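Local coordinates for protein HIAXHD3 (Humicola insolens, PDB 3ZXK) that probably removes arabinofuranose side chains from arabinoxylan, as a family 43 glycoside hydrolase engineered to add endo-xylanase activity to its exo-arabinofuranosidase action, at residues 95-100 and 129-134; 58-63 and 108-113. All blocks are in the same frame, centred on the assembly; numbering follows the deposited sequence. Where two conformers were deposited one is given.

Contact 1 of 2, residues 95-100 and 129-134; sequences DRFYWY and WNWQHT
Phe97 and Trp99 meet Trp129 and Trp131 on one face of a four-stranded antiparallel sheet, between its second strand and the approach to its fourth. The Phe97 ring is the main meeting point. Trp129 CZ3 lies over one of its faces, displaced toward the rim, and is 3.6 Å from Phe97 CE1. The neighbouring Trp129 CH2 is 3.7 Å from Phe97 CZ. The two rings meet obliquely, with their planes at 47°. The centroids of the Phe97 ring and the Trp129 six-membered ring are 4.9 Å apart. Phe97 CG stands anti to the carbonyl carbon (chi1 -71°), and this carries the ring to Trp129 while CB is left for Trp131. Trp131 CH2 touches that Phe97 CB at 3.6 Å.

The sheet is a blade of the five-bladed beta-propeller known for family 43. Strand 106-113 runs between the two partners, and the indole of Trp131 reaches across it over Ser112. Farther along, Trp131 CZ3 comes to 4.2 Å from Trp99 CB. The Trp99 indole itself turns away, because its CG is anti to the backbone N (chi1 178°). The contact is made mainly by carbon atoms, and no hydrogen bond joins the two segments. Trp131 NE1 bonds to Thr57 OG1, on the outermost strand of the preceding blade. Replacing Phe97 by an alanine removes the ring that Trp129 rests on, and would probably leave a gap there and that indole freer to turn. Tyr90, on strand 87-91, packs its ring against Phe97 as well.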
loop_
_atom_site.group_PDB
_atom_site.type_symbol
_atom_site.label_atom_id
_atom_site.label_comp_id
_atom_site.label_asym_id
_atom_site.label_seq_id
_atom_site.Cartn_x
_atom_site.Cartn_y
_atom_site.Cartn_z
ATOM N N ASP A 95 12.812 -18.186 13.841
ATOM C CA ASP A 95 13.140 -17.547 12.555
ATOM C C ASP A 95 11.928 -17.433 11.607
ATOM O O ASP A 95 11.978 -17.850 10.442
ATOM C CB ASP A 95 14.296 -18.330 11.879
ATOM C CG ASP A 95 14.712 -17.748 10.519
ATOM O OD1 ASP A 95 14.692 -16.508 10.307
ATOM O OD2 ASP A 95 15.061 -18.549 9.637
ATOM N N ARG A 96 10.852 -16.853 12.118
ATOM C CA ARG A 96 9.589 -16.780 11.406
ATOM C C ARG A 96 8.964 -15.395 11.531
ATOM O O ARG A 96 8.896 -14.820 12.640
ATOM C CB ARG A 96 8.637 -17.858 11.948
ATOM C CG ARG A 96 7.269 -17.906 11.284
ATOM C CD ARG A 96 6.551 -19.213 11.604
ATOM N NE ARG A 96 7.327 -20.365 11.149
ATOM C CZ ARG A 96 7.268 -20.909 9.936
ATOM N NH1 ARG A 96 6.425 -20.441 9.010
ATOM N NH2 ARG A 96 8.040 -21.949 9.657
ATOM N N PHE A 97 8.497 -14.863 10.409
ATOM C CA PHE A 97 7.689 -13.628 10.424
ATOM C C PHE A 97 6.204 -13.943 10.613
ATOM O O PHE A 97 5.683 -14.885 9.994
ATOM C CB PHE A 97 7.854 -12.872 9.106
ATOM C CG PHE A 97 9.206 -12.216 8.916
ATOM C CD1 PHE A 97 10.268 -12.938 8.355
ATOM C CD2 PHE A 97 9.405 -10.864 9.222
ATOM C CE1 PHE A 97 11.509 -12.329 8.152
ATOM C CE2 PHE A 97 10.657 -10.258 9.025
ATOM C CZ PHE A 97 11.699 -10.990 8.485
ATOM N N TYR A 98 5.548 -13.176 11.482
ATOM C CA TYR A 98 4.124 -13.332 11.750
ATOM C C TYR A 98 3.359 -12.066 11.349
ATOM O O TYR A 98 3.571 -10.985 11.931
ATOM C CB TYR A 98 3.833 -13.581 13.229
ATOM C CG TYR A 98 4.302 -14.905 13.795
ATOM C CD1 TYR A 98 5.670 -15.214 13.892
ATOM C CD2 TYR A 98 3.387 -15.845 14.263
ATOM C CE1 TYR A 98 6.107 -16.428 14.415
ATOM C CE2 TYR A 98 3.825 -17.057 14.809
ATOM C CZ TYR A 98 5.187 -17.358 14.863
ATOM O OH TYR A 98 5.605 -18.540 15.426
ATOM N N TRP A 99 2.387 -12.231 10.467
ATOM C CA TRP A 99 1.498 -11.146 10.043
ATOM C C TRP A 99 0.103 -11.464 10.537
ATOM O O TRP A 99 -0.423 -12.534 10.237
ATOM C CB TRP A 99 1.499 -11.021 8.495
ATOM C CG TRP A 99 0.544 -9.942 8.020
ATOM C CD1 TRP A 99 0.824 -8.597 7.888
ATOM C CD2 TRP A 99 -0.872 -10.080 7.709
ATOM N NE1 TRP A 99 -0.296 -7.895 7.506
ATOM C CE2 TRP A 99 -1.355 -8.739 7.377
ATOM C CE3 TRP A 99 -1.760 -11.144 7.654
ATOM C CZ2 TRP A 99 -2.669 -8.501 6.995
ATOM C CZ3 TRP A 99 -3.089 -10.886 7.288
ATOM C CH2 TRP A 99 -3.531 -9.594 6.960
ATOM N N TYR A 100 -0.502 -10.552 11.291
ATOM C CA TYR A 100 -1.903 -10.761 11.666
ATOM C C TYR A 100 -2.702 -9.588 11.113
ATOM O O TYR A 100 -2.255 -8.431 11.222
ATOM C CB TYR A 100 -2.098 -10.754 13.181
ATOM C CG TYR A 100 -1.457 -11.875 13.959
ATOM C CD1 TYR A 100 -0.103 -11.827 14.322
ATOM C CD2 TYR A 100 -2.221 -12.990 14.362
ATOM C CE1 TYR A 100 0.477 -12.869 15.056
ATOM C CE2 TYR A 100 -1.645 -14.032 15.095
ATOM C CZ TYR A 100 -0.302 -13.955 15.437
ATOM O OH TYR A 100 0.291 -14.973 16.156
ATOM N N TRP A 129 11.484 -15.962 1.238
ATOM C CA TRP A 129 10.124 -15.569 1.589
ATOM C C TRP A 129 9.183 -16.607 1.038
ATOM O O TRP A 129 9.273 -16.982 -0.141
ATOM C CB TRP A 129 9.758 -14.236 0.951
ATOM C CG TRP A 129 10.571 -13.073 1.417
ATOM C CD1 TRP A 129 11.524 -12.362 0.685
ATOM C CD2 TRP A 129 10.491 -12.404 2.711
ATOM N NE1 TRP A 129 12.021 -11.320 1.420
ATOM C CE2 TRP A 129 11.461 -11.304 2.661
ATOM C CE3 TRP A 129 9.789 -12.644 3.908
ATOM C CZ2 TRP A 129 11.649 -10.446 3.739
ATOM C CZ3 TRP A 129 9.991 -11.768 4.983
ATOM C CH2 TRP A 129 10.909 -10.703 4.898
ATOM N N ASN A 130 8.288 -17.098 1.885
ATOM C CA ASN A 130 7.322 -18.094 1.478
ATOM C C ASN A 130 6.159 -18.014 2.432
ATOM O O ASN A 130 6.211 -18.617 3.490
ATOM C CB ASN A 130 7.948 -19.490 1.553
ATOM C CG ASN A 130 7.016 -20.596 1.075
ATOM O OD1 ASN A 130 5.873 -20.351 0.698
ATOM N ND2 ASN A 130 7.510 -21.831 1.113
ATOM N N TRP A 131 5.132 -17.243 2.078
ATOM C CA TRP A 131 4.067 -16.962 3.039
ATOM C C TRP A 131 2.936 -17.944 2.932
ATOM O O TRP A 131 2.473 -18.237 1.833
ATOM C CB TRP A 131 3.543 -15.561 2.747
ATOM C CG TRP A 131 4.566 -14.498 3.012
ATOM C CD1 TRP A 131 5.522 -13.965 2.132
ATOM C CD2 TRP A 131 4.770 -13.808 4.276
ATOM N NE1 TRP A 131 6.258 -13.005 2.760
ATOM C CE2 TRP A 131 5.862 -12.860 4.051
ATOM C CE3 TRP A 131 4.153 -13.861 5.529
ATOM C CZ2 TRP A 131 6.333 -12.022 5.077
ATOM C CZ3 TRP A 131 4.609 -13.002 6.552
ATOM C CH2 TRP A 131 5.682 -12.110 6.327
ATOM N N GLN A 132 2.483 -18.461 4.080
ATOM C CA GLN A 132 1.364 -19.410 4.090
ATOM C C GLN A 132 0.381 -19.000 5.157
ATOM O O GLN A 132 0.782 -18.468 6.204
ATOM C CB GLN A 132 1.852 -20.828 4.428
ATOM C CG GLN A 132 2.949 -21.392 3.529
ATOM C CD GLN A 132 2.461 -21.781 2.158
ATOM O OE1 GLN A 132 1.276 -22.103 1.960
ATOM N NE2 GLN A 132 3.378 -21.777 1.187
ATOM N N HIS A 133 -0.896 -19.295 4.927
ATOM C CA HIS A 133 -1.935 -19.079 5.925
ATOM C C HIS A 133 -1.779 -20.096 7.049
ATOM O O HIS A 133 -1.805 -21.305 6.811
ATOM C CB HIS A 133 -3.279 -19.210 5.246
ATOM C CG HIS A 133 -4.439 -19.042 6.171
ATOM N ND1 HIS A 133 -5.539 -19.815 6.098
ATOM C CD2 HIS A 133 -4.624 -18.187 7.240
ATOM C CE1 HIS A 133 -6.405 -19.451 7.057
ATOM N NE2 HIS A 133 -5.844 -18.458 7.763
ATOM N N THR A 134 -1.617 -19.605 8.267
ATOM C CA THR A 134 -1.196 -20.439 9.383
ATOM C C THR A 134 -2.325 -20.616 10.415
ATOM O O THR A 134 -2.451 -21.672 11.049
ATOM C CB THR A 134 0.108 -19.852 10.008
ATOM O OG1 THR A 134 1.155 -19.840 9.021
ATOM C CG2 THR A 134 0.559 -20.618 11.253
#

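Contact 2 of 2, residues 58-63 and 108-113; sequences HSVPRL and YLWTSP
Trp110 reaches from strand 106-113 into the bend of 58-63, and every atom of its side chain meets something there. Its CB starts the contact, 3.4 Å from Ser59 O. CG is anti to the carbonyl carbon (chi1 -79°), which sends the indole along the loop. Ser59 O stays close to the inner part of the indole, near CG and CD2, and is 3.5 Å from Trp110 CE3. This carbonyl oxygen is buried by the contact and has no hydrogen-bond partner in the model.

The pyrrole side of the indole belongs to Val60. Val60 CG2 is 3.9 Å from Trp110 CD1. It also sits over the face of the five-membered ring as a CH-pi contact, 4.0 Å from the centroid and 13° off the normal. Val60 CG1 comes over the same ring system nearer its rim, 3.8 Å from Trp110 CE2. NE1 bonds to Asn64 OD1, just beyond the loop segment, and this bond helps to set the turn of the indole.

At the far end, Trp110 CZ2 lies 3.6 Å from Arg62 O. Trp110 CZ3 meets the proline ring, with Pro61 CD at 3.5 Å and Pro61 CG at 3.6 Å. CH2, at the tip, is near both Arg62 O and Pro61 CD. The Arg62 side chain leads away, and its NH1 bonds to Pro339 O.

Ser59 and Val60 both face Gly41, which makes a classic beta bulge at the start of the loop. The chain turns a corner here on leaving strand 54-58, the outer strand of one propeller blade. Trp110 comes from the third strand of the next blade, with Trp99 of strand 96-103 touching Val60 and His133 of strand 132-137 packing its ring against the indole.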
loop_
_atom_site.group_PDB
_atom_site.type_symbol
_atom_site.label_atom_id
_atom_site.label_comp_id
_atom_site.label_asym_id
_atom_site.label_seq_id
_atom_site.Cartn_x
_atom_site.Cartn_y
_atom_site.Cartn_z
ATOM N N HIS A 58 5.275 -9.607 -0.078
ATOM C CA HIS A 58 3.938 -9.300 0.432
ATOM C C HIS A 58 3.543 -10.429 1.345
ATOM O O HIS A 58 3.748 -11.598 1.017
ATOM C CB HIS A 58 2.897 -9.263 -0.674
ATOM C CG HIS A 58 2.887 -8.001 -1.507
ATOM N ND1 HIS A 58 3.837 -7.722 -2.435
ATOM C CD2 HIS A 58 1.986 -6.942 -1.530
ATOM C CE1 HIS A 58 3.524 -6.564 -3.064
ATOM N NE2 HIS A 58 2.407 -6.076 -2.505
ATOM N N SER A 59 2.941 -10.108 2.485
ATOM C CA SER A 59 2.578 -11.166 3.472
ATOM C C SER A 59 1.364 -12.015 3.078
ATOM O O SER A 59 1.202 -13.109 3.599
ATOM C CB SER A 59 2.304 -10.530 4.837
ATOM O OG SER A 59 3.479 -9.971 5.355
ATOM N N VAL A 60 0.519 -11.478 2.188
ATOM C CA VAL A 60 -0.686 -12.218 1.779
ATOM C C VAL A 60 -0.663 -12.392 0.256
ATOM O O VAL A 60 -1.205 -11.577 -0.493
ATOM C CB VAL A 60 -1.962 -11.522 2.307
ATOM C CG1 VAL A 60 -3.208 -12.358 2.001
ATOM C CG2 VAL A 60 -1.879 -11.299 3.808
ATOM N N PRO A 61 -0.017 -13.456 -0.224
ATOM C CA PRO A 61 0.164 -13.573 -1.677
ATOM C C PRO A 61 -1.131 -13.667 -2.470
ATOM O O PRO A 61 -1.129 -13.281 -3.644
ATOM C CB PRO A 61 1.027 -14.832 -1.838
ATOM C CG PRO A 61 1.085 -15.500 -0.495
ATOM C CD PRO A 61 0.850 -14.399 0.515
ATOM N N ARG A 62 -2.196 -14.195 -1.878
ATOM C CA ARG A 62 -3.522 -14.149 -2.509
ATOM C C ARG A 62 -4.486 -14.002 -1.354
ATOM O O ARG A 62 -4.331 -14.692 -0.347
ATOM C CB ARG A 62 -3.815 -15.423 -3.293
ATOM C CG ARG A 62 -5.186 -15.447 -3.945
ATOM C CD ARG A 62 -5.330 -16.676 -4.828
ATOM N NE ARG A 62 -6.652 -16.722 -5.459
ATOM C CZ ARG A 62 -6.937 -16.190 -6.641
ATOM N NH1 ARG A 62 -5.977 -15.595 -7.359
ATOM N NH2 ARG A 62 -8.183 -16.256 -7.107
ATOM N N LEU A 63 -5.469 -13.119 -1.482
ATOM C CA LEU A 63 -6.365 -12.804 -0.374
ATOM C C LEU A 63 -7.253 -14.010 -0.146
ATOM O O LEU A 63 -7.884 -14.483 -1.065
ATOM C CB LEU A 63 -7.194 -11.543 -0.701
ATOM C CG LEU A 63 -6.347 -10.338 -1.186
ATOM C CD1 LEU A 63 -7.219 -9.094 -1.339
ATOM C CD2 LEU A 63 -5.201 -10.027 -0.227
ATOM N N TYR A 108 -6.633 -13.182 10.678
ATOM C CA TYR A 108 -5.899 -14.158 9.864
ATOM C C TYR A 108 -4.422 -14.027 10.164
ATOM O O TYR A 108 -3.925 -12.892 10.276
ATOM C CB TYR A 108 -6.134 -13.879 8.372
ATOM C CG TYR A 108 -7.565 -14.107 7.977
ATOM C CD1 TYR A 108 -8.541 -13.108 8.146
ATOM C CD2 TYR A 108 -7.957 -15.331 7.440
ATOM C CE1 TYR A 108 -9.869 -13.334 7.808
ATOM C CE2 TYR A 108 -9.284 -15.560 7.070
ATOM C CZ TYR A 108 -10.229 -14.564 7.263
ATOM O OH TYR A 108 -11.541 -14.806 6.914
ATOM N N LEU A 109 -3.743 -15.166 10.349
ATOM C CA LEU A 109 -2.306 -15.200 10.536
ATOM C C LEU A 109 -1.646 -15.803 9.315
ATOM O O LEU A 109 -1.985 -16.912 8.912
ATOM C CB LEU A 109 -1.937 -16.058 11.751
ATOM C CG LEU A 109 -0.461 -16.385 11.883
ATOM C CD1 LEU A 109 0.382 -15.116 12.018
ATOM C CD2 LEU A 109 -0.277 -17.317 13.079
ATOM N N TRP A 110 -0.716 -15.049 8.731
ATOM C CA TRP A 110 0.132 -15.541 7.658
ATOM C C TRP A 110 1.560 -15.493 8.125
ATOM O O TRP A 110 1.963 -14.514 8.788
ATOM C CB TRP A 110 -0.016 -14.663 6.426
ATOM C CG TRP A 110 -1.250 -14.927 5.605
ATOM C CD1 TRP A 110 -2.577 -14.555 5.882
ATOM C CD2 TRP A 110 -1.290 -15.641 4.330
ATOM N NE1 TRP A 110 -3.410 -14.968 4.876
ATOM C CE2 TRP A 110 -2.681 -15.642 3.900
ATOM C CE3 TRP A 110 -0.332 -16.263 3.531
ATOM C CZ2 TRP A 110 -3.080 -16.245 2.703
ATOM C CZ3 TRP A 110 -0.735 -16.872 2.335
ATOM C CH2 TRP A 110 -2.079 -16.851 1.923
ATOM N N THR A 111 2.328 -16.560 7.870
ATOM C CA THR A 111 3.725 -16.573 8.327
ATOM C C THR A 111 4.675 -16.947 7.205
ATOM O O THR A 111 4.287 -17.587 6.242
ATOM C CB THR A 111 3.976 -17.539 9.509
ATOM O OG1 THR A 111 3.701 -18.868 9.084
ATOM C CG2 THR A 111 3.086 -17.193 10.729
ATOM N N SER A 112 5.933 -16.555 7.356
ATOM C CA SER A 112 6.996 -16.963 6.446
ATOM C C SER A 112 8.269 -17.232 7.226
ATOM O O SER A 112 8.572 -16.507 8.166
ATOM C CB SER A 112 7.288 -15.845 5.424
ATOM O OG SER A 112 8.441 -16.174 4.626
ATOM N N PRO A 113 9.064 -18.224 6.789
ATOM C CA PRO A 113 10.399 -18.340 7.378
ATOM C C PRO A 113 11.246 -17.101 7.031
ATOM O O PRO A 113 10.926 -16.376 6.086
ATOM C CB PRO A 113 10.960 -19.591 6.687
ATOM C CG PRO A 113 10.302 -19.616 5.359
ATOM C CD PRO A 113 8.880 -19.186 5.678
#

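How the contacts relate
From the N terminus, 58-63 comes first, as the chain leaves the blade that ends with strand 54-58. Next come 95-100, 108-113 and 129-134, all in or leading into the following blade. Contact 2 closes a loop of 44 residues that holds the first two strands of that blade. Contact 1 closes one of 28 residues that holds its third. The segments alternate, so the contacts cross, and their centres are 5 Å apart. Strand 106-113 joins them: Phe97 N probably bonds to Ser112 O, and Thr134 OG1 pairs with Thr111 OG1. Trp131 also packs against His58, Ser59 and Pro61, tying contact 1 to the earlier blade.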